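Local coordinates for acetyl-CoA acetyltransferase A (Ascaris suum, PDB 6BJA), which probably catalyses the thiolase reaction, the transfer of an acetyl group between coenzyme A thioesters (acetyl-CoA C-acetyltransferase), at residues A16-I21 against G361-V366; S122-N127 against I256-A261; E321-F326 against G348-L353. All coordinates share one frame; numbering follows the deposited sequence.

Interaction 1: residues A16-I21 against G361-V366; sequences AVRTPI and GARIVV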
loop_
_atom_site.group_PDB
_atom_site.type_symbol
_atom_site.label_atom_id
_atom_site.label_comp_id
_atom_site.label_asym_id
_atom_site.label_seq_id
_atom_site.Cartn_x
_atom_site.Cartn_y
_atom_site.Cartn_z
ATOM N N ALA A 16 11.406 -32.097 23.916
ATOM C CA ALA A 16 11.463 -30.633 24.058
ATOM C C ALA A 16 12.605 -30.129 23.176
ATOM O O ALA A 16 13.772 -30.400 23.448
ATOM C CB ALA A 16 11.680 -30.250 25.492
ATOM N N VAL A 17 12.245 -29.501 22.056
ATOM C CA VAL A 17 13.220 -29.079 21.064
ATOM C C VAL A 17 12.923 -27.666 20.576
ATOM O O VAL A 17 11.794 -27.170 20.721
ATOM C CB VAL A 17 13.271 -30.029 19.843
ATOM C CG1 VAL A 17 13.661 -31.437 20.272
ATOM C CG2 VAL A 17 11.958 -30.055 19.115
ATOM N N ARG A 18 13.944 -27.017 20.014
ATOM C CA ARG A 18 13.750 -25.689 19.450
ATOM C C ARG A 18 14.647 -25.456 18.246
ATOM O O ARG A 18 15.677 -26.070 18.123
ATOM C CB ARG A 18 14.035 -24.635 20.516
ATOM C CG ARG A 18 15.509 -24.546 20.936
ATOM C CD ARG A 18 15.704 -23.419 21.909
ATOM N NE ARG A 18 17.085 -23.116 22.295
ATOM C CZ ARG A 18 17.891 -22.276 21.658
ATOM N NH1 ARG A 18 17.532 -21.710 20.523
ATOM N NH2 ARG A 18 19.085 -21.990 22.175
ATOM N N THR A 19 14.248 -24.563 17.357
ATOM C CA THR A 19 15.150 -24.062 16.344
ATOM C C THR A 19 16.169 -23.148 16.996
ATOM O O THR A 19 15.939 -22.618 18.089
ATOM C CB THR A 19 14.412 -23.272 15.250
ATOM O OG1 THR A 19 13.890 -22.064 15.829
ATOM C CG2 THR A 19 13.306 -24.077 14.612
ATOM N N PRO A 20 17.308 -22.933 16.330
ATOM C CA PRO A 20 18.080 -21.745 16.656
ATOM C C PRO A 20 17.185 -20.538 16.424
ATOM O O PRO A 20 16.243 -20.592 15.612
ATOM C CB PRO A 20 19.232 -21.759 15.660
ATOM C CG PRO A 20 19.185 -23.143 15.030
ATOM C CD PRO A 20 17.744 -23.521 15.070
ATOM N N ILE A 21 17.491 -19.456 17.111
ATOM C CA ILE A 21 16.714 -18.228 16.991
ATOM C C ILE A 21 17.468 -17.281 16.067
ATOM O O ILE A 21 18.637 -16.981 16.312
ATOM C CB ILE A 21 16.474 -17.589 18.361
ATOM C CG1 ILE A 21 15.650 -18.528 19.253
ATOM C CG2 ILE A 21 15.795 -16.258 18.197
ATOM C CD1 ILE A 21 15.636 -18.131 20.709
ATOM N N GLY A 361 7.503 -18.702 25.058
ATOM C CA GLY A 361 6.973 -19.496 26.154
ATOM C C GLY A 361 7.456 -20.930 26.136
ATOM O O GLY A 361 8.010 -21.443 27.105
ATOM N N ALA A 362 7.286 -21.600 24.997
ATOM C CA ALA A 362 7.793 -22.960 24.873
ATOM C C ALA A 362 9.329 -22.997 24.850
ATOM O O ALA A 362 9.946 -23.934 25.360
ATOM C CB ALA A 362 7.240 -23.597 23.632
ATOM N N ARG A 363 9.938 -21.971 24.279
ATOM C CA ARG A 363 11.387 -21.939 24.145
ATOM C C ARG A 363 12.026 -21.953 25.540
ATOM O O ARG A 363 12.985 -22.694 25.769
ATOM C CB ARG A 363 11.837 -20.717 23.336
ATOM C CG ARG A 363 13.214 -20.831 22.661
ATOM C CD ARG A 363 14.379 -20.653 23.627
ATOM N NE ARG A 363 14.373 -19.314 24.238
ATOM C CZ ARG A 363 15.038 -19.001 25.344
ATOM N NH1 ARG A 363 15.721 -19.917 26.010
ATOM N NH2 ARG A 363 14.990 -17.763 25.792
ATOM N N ILE A 364 11.502 -21.173 26.489
ATOM C CA ILE A 364 12.126 -21.191 27.813
ATOM C C ILE A 364 11.847 -22.485 28.581
ATOM O O ILE A 364 12.678 -22.929 29.371
ATOM C CB ILE A 364 11.728 -19.974 28.687
ATOM C CG1 ILE A 364 10.239 -19.956 29.064
ATOM C CG2 ILE A 364 12.147 -18.696 27.971
ATOM C CD1 ILE A 364 9.881 -18.919 30.189
ATOM N N VAL A 365 10.730 -23.145 28.307
ATOM C CA VAL A 365 10.499 -24.467 28.884
ATOM C C VAL A 365 11.504 -25.482 28.328
ATOM O O VAL A 365 12.055 -26.307 29.071
ATOM C CB VAL A 365 9.067 -24.956 28.629
ATOM C CG1 VAL A 365 8.892 -26.403 29.052
ATOM C CG2 VAL A 365 8.060 -24.065 29.365
ATOM N N VAL A 366 11.745 -25.440 27.016
ATOM C CA VAL A 366 12.750 -26.301 26.401
ATOM C C VAL A 366 14.123 -26.074 27.035
ATOM O O VAL A 366 14.782 -27.027 27.443
ATOM C CB VAL A 366 12.814 -26.079 24.867
ATOM C CG1 VAL A 366 14.019 -26.801 24.271
ATOM C CG2 VAL A 366 11.523 -26.545 24.217
#

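Interaction 2: residues S122-N127 against I256-A261; sequences SESMSN and INDGAA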
loop_
_atom_site.group_PDB
_atom_site.type_symbol
_atom_site.label_atom_id
_atom_site.label_comp_id
_atom_site.label_asym_id
_atom_site.label_seq_id
_atom_site.Cartn_x
_atom_site.Cartn_y
_atom_site.Cartn_z
ATOM N N SER A 122 5.569 -20.736 17.445
ATOM C CA SER A 122 6.325 -20.359 16.266
ATOM C C SER A 122 6.052 -18.918 15.920
ATOM O O SER A 122 4.904 -18.472 15.936
ATOM C CB SER A 122 5.964 -21.220 15.063
ATOM O OG SER A 122 6.871 -20.958 13.994
ATOM N N GLU A 123 7.103 -18.186 15.587
ATOM C CA GLU A 123 6.937 -16.803 15.208
ATOM C C GLU A 123 7.960 -16.429 14.168
ATOM O O GLU A 123 9.156 -16.694 14.337
ATOM C CB GLU A 123 7.063 -15.879 16.424
ATOM C CG GLU A 123 6.464 -14.500 16.187
ATOM C CD GLU A 123 4.941 -14.492 16.331
ATOM O OE1 GLU A 123 4.459 -14.919 17.406
ATOM O OE2 GLU A 123 4.238 -14.034 15.397
ATOM N N SER A 124 7.482 -15.838 13.075
ATOM C CA SER A 124 8.358 -15.266 12.067
ATOM C C SER A 124 8.103 -13.774 12.030
ATOM O O SER A 124 7.259 -13.287 11.268
ATOM C CB SER A 124 8.110 -15.867 10.698
ATOM O OG SER A 124 8.986 -15.307 9.733
ATOM N N MET A 125 8.834 -13.041 12.849
ATOM C CA MET A 125 8.622 -11.616 12.895
ATOM C C MET A 125 9.149 -10.960 11.619
ATOM O O MET A 125 8.660 -9.907 11.201
ATOM C CB MET A 125 9.245 -11.051 14.163
ATOM C CG MET A 125 8.632 -11.678 15.403
ATOM S SD MET A 125 9.243 -11.126 17.015
ATOM C CE MET A 125 8.413 -9.526 17.230
ATOM N N SER A 126 10.089 -11.630 10.950
ATOM C CA SER A 126 10.578 -11.178 9.656
ATOM C C SER A 126 9.489 -11.033 8.611
ATOM O O SER A 126 9.633 -10.258 7.675
ATOM C CB SER A 126 11.617 -12.153 9.119
ATOM O OG SER A 126 12.797 -12.130 9.912
ATOM N N ASN A 127 8.436 -11.835 8.729
ATOM C CA ASN A 127 7.390 -11.852 7.716
ATOM C C ASN A 127 6.087 -11.185 8.144
ATOM O O ASN A 127 5.080 -11.264 7.430
ATOM C CB ASN A 127 7.136 -13.290 7.304
ATOM C CG ASN A 127 8.227 -13.797 6.415
ATOM O OD1 ASN A 127 8.371 -13.325 5.291
ATOM N ND2 ASN A 127 9.025 -14.731 6.914
ATOM N N ILE A 256 13.711 -8.325 18.066
ATOM C CA ILE A 256 12.694 -9.064 17.306
ATOM C C ILE A 256 13.390 -10.167 16.490
ATOM O O ILE A 256 14.516 -10.005 15.995
ATOM C CB ILE A 256 11.827 -8.132 16.431
ATOM C CG1 ILE A 256 12.591 -7.457 15.311
ATOM C CG2 ILE A 256 11.157 -7.052 17.323
ATOM C CD1 ILE A 256 11.665 -6.601 14.405
ATOM N N ASN A 257 12.735 -11.326 16.423
ATOM C CA ASN A 257 13.394 -12.555 16.015
ATOM C C ASN A 257 12.448 -13.579 15.407
ATOM O O ASN A 257 11.221 -13.478 15.552
ATOM C CB ASN A 257 14.095 -13.186 17.220
ATOM C CG ASN A 257 15.206 -12.311 17.770
ATOM O OD1 ASN A 257 14.991 -11.496 18.674
ATOM N ND2 ASN A 257 16.404 -12.464 17.214
ATOM N N ASP A 258 13.049 -14.576 14.745
ATOM C CA ASP A 258 12.343 -15.717 14.170
ATOM C C ASP A 258 12.752 -17.013 14.890
ATOM O O ASP A 258 13.936 -17.225 15.151
ATOM C CB ASP A 258 12.660 -15.897 12.671
ATOM C CG ASP A 258 12.340 -14.674 11.824
ATOM O OD1 ASP A 258 11.466 -13.885 12.210
ATOM O OD2 ASP A 258 12.963 -14.533 10.737
ATOM N N GLY A 259 11.789 -17.881 15.190
ATOM C CA GLY A 259 12.089 -19.152 15.819
ATOM C C GLY A 259 10.866 -19.931 16.239
ATOM O O GLY A 259 9.752 -19.400 16.216
ATOM N N ALA A 260 11.079 -21.188 16.618
ATOM C CA ALA A 260 10.008 -22.064 17.087
ATOM C C ALA A 260 10.519 -23.049 18.134
ATOM O O ALA A 260 11.714 -23.310 18.241
ATOM C CB ALA A 260 9.374 -22.808 15.915
ATOM N N ALA A 261 9.594 -23.564 18.929
ATOM C CA ALA A 261 9.926 -24.515 19.982
ATOM C C ALA A 261 8.726 -25.396 20.256
ATOM O O ALA A 261 7.595 -24.920 20.195
ATOM C CB ALA A 261 10.349 -23.792 21.248
#

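Interaction 3: residues E321-F326 against G348-L353; sequences EINEAF and GGAVAL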
loop_
_atom_site.group_PDB
_atom_site.type_symbol
_atom_site.label_atom_id
_atom_site.label_comp_id
_atom_site.label_asym_id
_atom_site.label_seq_id
_atom_site.Cartn_x
_atom_site.Cartn_y
_atom_site.Cartn_z
ATOM N N GLU A 321 13.880 -20.109 34.726
ATOM C CA GLU A 321 13.875 -19.370 33.477
ATOM C C GLU A 321 12.853 -18.260 33.597
ATOM O O GLU A 321 11.660 -18.545 33.789
ATOM C CB GLU A 321 13.530 -20.251 32.275
ATOM C CG GLU A 321 14.641 -21.161 31.821
ATOM C CD GLU A 321 15.771 -20.445 31.093
ATOM O OE1 GLU A 321 15.504 -19.567 30.250
ATOM O OE2 GLU A 321 16.943 -20.789 31.331
ATOM N N ILE A 322 13.309 -17.021 33.476
ATOM C CA ILE A 322 12.407 -15.861 33.419
ATOM C C ILE A 322 12.622 -15.215 32.073
ATOM O O ILE A 322 13.723 -14.812 31.734
ATOM C CB ILE A 322 12.637 -14.819 34.575
ATOM C CG1 ILE A 322 11.790 -13.565 34.372
ATOM C CG2 ILE A 322 14.104 -14.405 34.691
ATOM C CD1 ILE A 322 10.311 -13.816 34.425
ATOM N N ASN A 323 11.583 -15.165 31.244
ATOM C CA ASN A 323 11.809 -14.660 29.905
ATOM C C ASN A 323 12.199 -13.191 29.966
ATOM O O ASN A 323 11.523 -12.378 30.613
ATOM C CB ASN A 323 10.586 -14.854 29.003
ATOM C CG ASN A 323 10.892 -14.521 27.547
ATOM O OD1 ASN A 323 10.234 -13.677 26.923
ATOM N ND2 ASN A 323 11.891 -15.166 27.012
ATOM N N GLU A 324 13.281 -12.861 29.274
ATOM C CA GLU A 324 13.871 -11.516 29.352
ATOM C C GLU A 324 13.290 -10.593 28.298
ATOM O O GLU A 324 13.983 -10.228 27.348
ATOM C CB GLU A 324 15.394 -11.567 29.192
ATOM C CG GLU A 324 16.064 -12.435 30.202
ATOM C CD GLU A 324 17.572 -12.496 30.030
ATOM O OE1 GLU A 324 18.103 -12.117 28.953
ATOM O OE2 GLU A 324 18.207 -12.983 30.978
ATOM N N ALA A 325 12.032 -10.195 28.467
ATOM C CA ALA A 325 11.465 -9.211 27.572
ATOM C C ALA A 325 12.374 -7.992 27.569
ATOM O O ALA A 325 12.673 -7.424 26.521
ATOM C CB ALA A 325 10.065 -8.855 27.994
ATOM N N PHE A 326 12.830 -7.635 28.772
ATOM C CA PHE A 326 13.775 -6.547 28.999
ATOM C C PHE A 326 14.711 -7.001 30.104
ATOM O O PHE A 326 14.370 -7.906 30.848
ATOM C CB PHE A 326 13.052 -5.257 29.413
ATOM C CG PHE A 326 12.047 -4.810 28.407
ATOM C CD1 PHE A 326 12.421 -3.979 27.377
ATOM C CD2 PHE A 326 10.747 -5.282 28.452
ATOM C CE1 PHE A 326 11.519 -3.593 26.412
ATOM C CE2 PHE A 326 9.830 -4.914 27.490
ATOM C CZ PHE A 326 10.213 -4.076 26.465
ATOM N N GLY A 348 21.763 -17.967 29.477
ATOM C CA GLY A 348 21.417 -16.710 28.843
ATOM C C GLY A 348 19.920 -16.644 28.632
ATOM O O GLY A 348 19.235 -17.639 28.744
ATOM N N GLY A 349 19.424 -15.447 28.379
ATOM C CA GLY A 349 18.003 -15.253 28.146
ATOM C C GLY A 349 17.757 -14.422 26.916
ATOM O O GLY A 349 18.669 -14.105 26.154
ATOM N N ALA A 350 16.488 -14.068 26.712
ATOM C CA ALA A 350 16.078 -13.452 25.465
ATOM C C ALA A 350 16.769 -12.137 25.096
ATOM O O ALA A 350 16.781 -11.765 23.926
ATOM C CB ALA A 350 14.570 -13.238 25.499
ATOM N N VAL A 351 17.351 -11.423 26.052
ATOM C CA VAL A 351 18.065 -10.213 25.683
ATOM C C VAL A 351 19.268 -10.554 24.789
ATOM O O VAL A 351 19.629 -9.779 23.901
ATOM C CB VAL A 351 18.501 -9.439 26.933
ATOM C CG1 VAL A 351 19.541 -8.380 26.609
ATOM C CG2 VAL A 351 17.284 -8.768 27.530
ATOM N N ALA A 352 19.848 -11.732 25.004
ATOM C CA ALA A 352 20.956 -12.217 24.201
ATOM C C ALA A 352 20.519 -13.220 23.142
ATOM O O ALA A 352 21.158 -13.334 22.104
ATOM C CB ALA A 352 22.006 -12.857 25.092
ATOM N N LEU A 353 19.470 -13.992 23.419
ATOM C CA LEU A 353 19.103 -15.108 22.522
ATOM C C LEU A 353 18.018 -14.716 21.514
ATOM O O LEU A 353 17.876 -15.387 20.497
ATOM C CB LEU A 353 18.611 -16.315 23.326
ATOM C CG LEU A 353 19.609 -16.942 24.303
ATOM C CD1 LEU A 353 18.993 -18.040 25.163
ATOM C CD2 LEU A 353 20.781 -17.508 23.544
HETATM O O HOH W 1 19.221 -20.025 30.301
HETATM O O HOH W 2 16.687 -18.610 28.259
HETATM O O HOH W 3 14.479 -15.465 28.050
#

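Interaction 1: residues A16-I21 against G361-V366
Arg18 and Arg363 lie side by side and point the same way, touching through their aliphatic stems. CD of Arg18 is 3.5 Å from CD of Arg363. The Arg363 chain is bent at chi2 and chi3, whereas that of Arg18 runs extended from CG to NE. The two guanidinium planes end up 65° apart and do not stack. NE of Arg18 and NE of Arg363 stay 5.1 Å from each other.

The other side-chain contacts are van der Waals, some against polar atoms. Ile21 crosses Arg363 at about a right angle, and its CD1 sits 3.9 Å from Arg363 NE. Val366 sets both methyls against the strand backbone from one side. With CG1 anti to the backbone N of Val366 (chi1 170°), CG1 lies 3.7 Å from Ala16 O and CG2 3.6 Å from Val17 O. CG2 is also 3.9 Å from Ala16 CB.

No hydrogen bond joins the two segments. The polar partners lie outside or within each segment. Arg18 makes salt bridges with Glu203 and Asp222, a cation-pi contact with Phe200 and a weak bond from NH1 to Thr19 O. Arg363 NH1 bonds to Thr367 one turn further along its helix. Ala16 O accepts from His370.

The contact sets helix 357-371, in the central helical layer of the thiolase fold, against strand 11-23 of the N-terminal half. The N-to-C directions of strand 16-18 and helix 361-366 differ by 120°, with the axes 7.8 Å apart at closest. The arginines touch through methylenes, and the acidic partners of Arg18 would probably offset some like-charge repulsion.

Interaction 2: residues S122-N127 against I256-A261
The carboxylate of Asp258 is met on its syn side, at both oxygens, by Ser126. Ser126 N gives a nearly straight bond of 2.9 Å to the syn lone pair of Asp258 OD1, with 170° at the hydrogen. Ser126 OG donates to Asp258 OD2 over a short 2.5 Å, 18° out of the carboxylate plane, and accepts from Arg25 N. The Asn127 amide bonds in its own plane, ND2 to Ser124 OG at 2.9 Å, and ND2 also meets Thr29 O. The Glu123 carboxylate leads away to the backbone N of Val63, Leu64 and Gly358.

Strands 116-124 and 257-267 run antiparallel as neighbours in the sheet of the N-terminal half of the thiolase fold. Glu123 and Gly259 form a hydrogen-bonded pair, with N to O bonds of 3.0 Å each way. Ser122 and Ala260 form the next, non-hydrogen-bonded pair, their CB atoms 3.9 Å apart beneath helix 33-48.

Met125, in the 3-10 turn 125-127, lies across Asn257 O, its CG 3.2 Å from that oxygen. Asn257 N makes a weak bond to Met125 SD. The bend at chi3 (78°) carries Met125 CE to Ile256 CG2 at 3.7 Å, and Ile256 also touches coenzyme A.

Interaction 3: residues E321-F326 against G348-L353
Glu324 lays its carboxylate over the backbone of Gly349, with CD of Glu324 3.4 Å from CA of Gly349. Residues 323-326 are the Asn-Glu-Ala-Phe motif of thiolases. Residues 348-353 lead through the short helix 350-353 to the loop that carries His355, a predicted proton acceptor. Gly349 is the N-cap of that helix and has no CB to hold the carboxylate off.

Chi1 of -58° sets CG of Glu324 anti to its carbonyl carbon, and the chain then runs extended to the helix start. OE1 takes the N-H of Val351 at 3.1 Å on its anti lone pair, with 154° at the hydrogen. OE1 also bonds Ser187 OG, and OE2 bonds Tyr183 OH and Asn345 ND2. The buried carboxylate is therefore gripped by four donors or hydroxyls. The helix start would also tend to stabilise its negative charge. Val351 folds CG2 against Glu324 O at 3.6 Å, and Ala350 CB rests 3.6 Å from Asn323 ND2.

Water ties the two segments together as well. One water donates to Glu321 OE2 and to Gly348 O. Another accepts from Ala350 N at 2.8 Å, from Glu324 N, and weakly from Asn323 ND2. Asn323 also touches His355, and in related thiolases the asparagine of this motif takes part in the active site. Phe326, the last residue of the motif, touches coenzyme A. Within the helix start, Ala352 N and Leu353 N both bond Gly349 O at 2.9 Å, from opposite faces of its carbonyl plane.

Interactions 1 and 2 meet in the same sheet, where Thr19 N and Ala260 O are 3.0 Å apart, a probable hydrogen bond. Arg363 N of interaction 1 also packs on Ala261 CB of interaction 2 at 3.6 Å. Interaction 1 reaches interaction 3 from both of its segments: Ile21 CG2 is 3.2 Å from Leu353 O, and Ile364 CG2 is 3.7 Å from Asn323 ND2. Interactions 2 and 3 do not touch. All three lie near His355, a predicted proton acceptor: its side chain is about 3 Å from that of Asn323, 5 Å from Asn257 and 7 Å from Ile21. Ile256 and Phe326 each come within about 4 Å of bound coenzyme A.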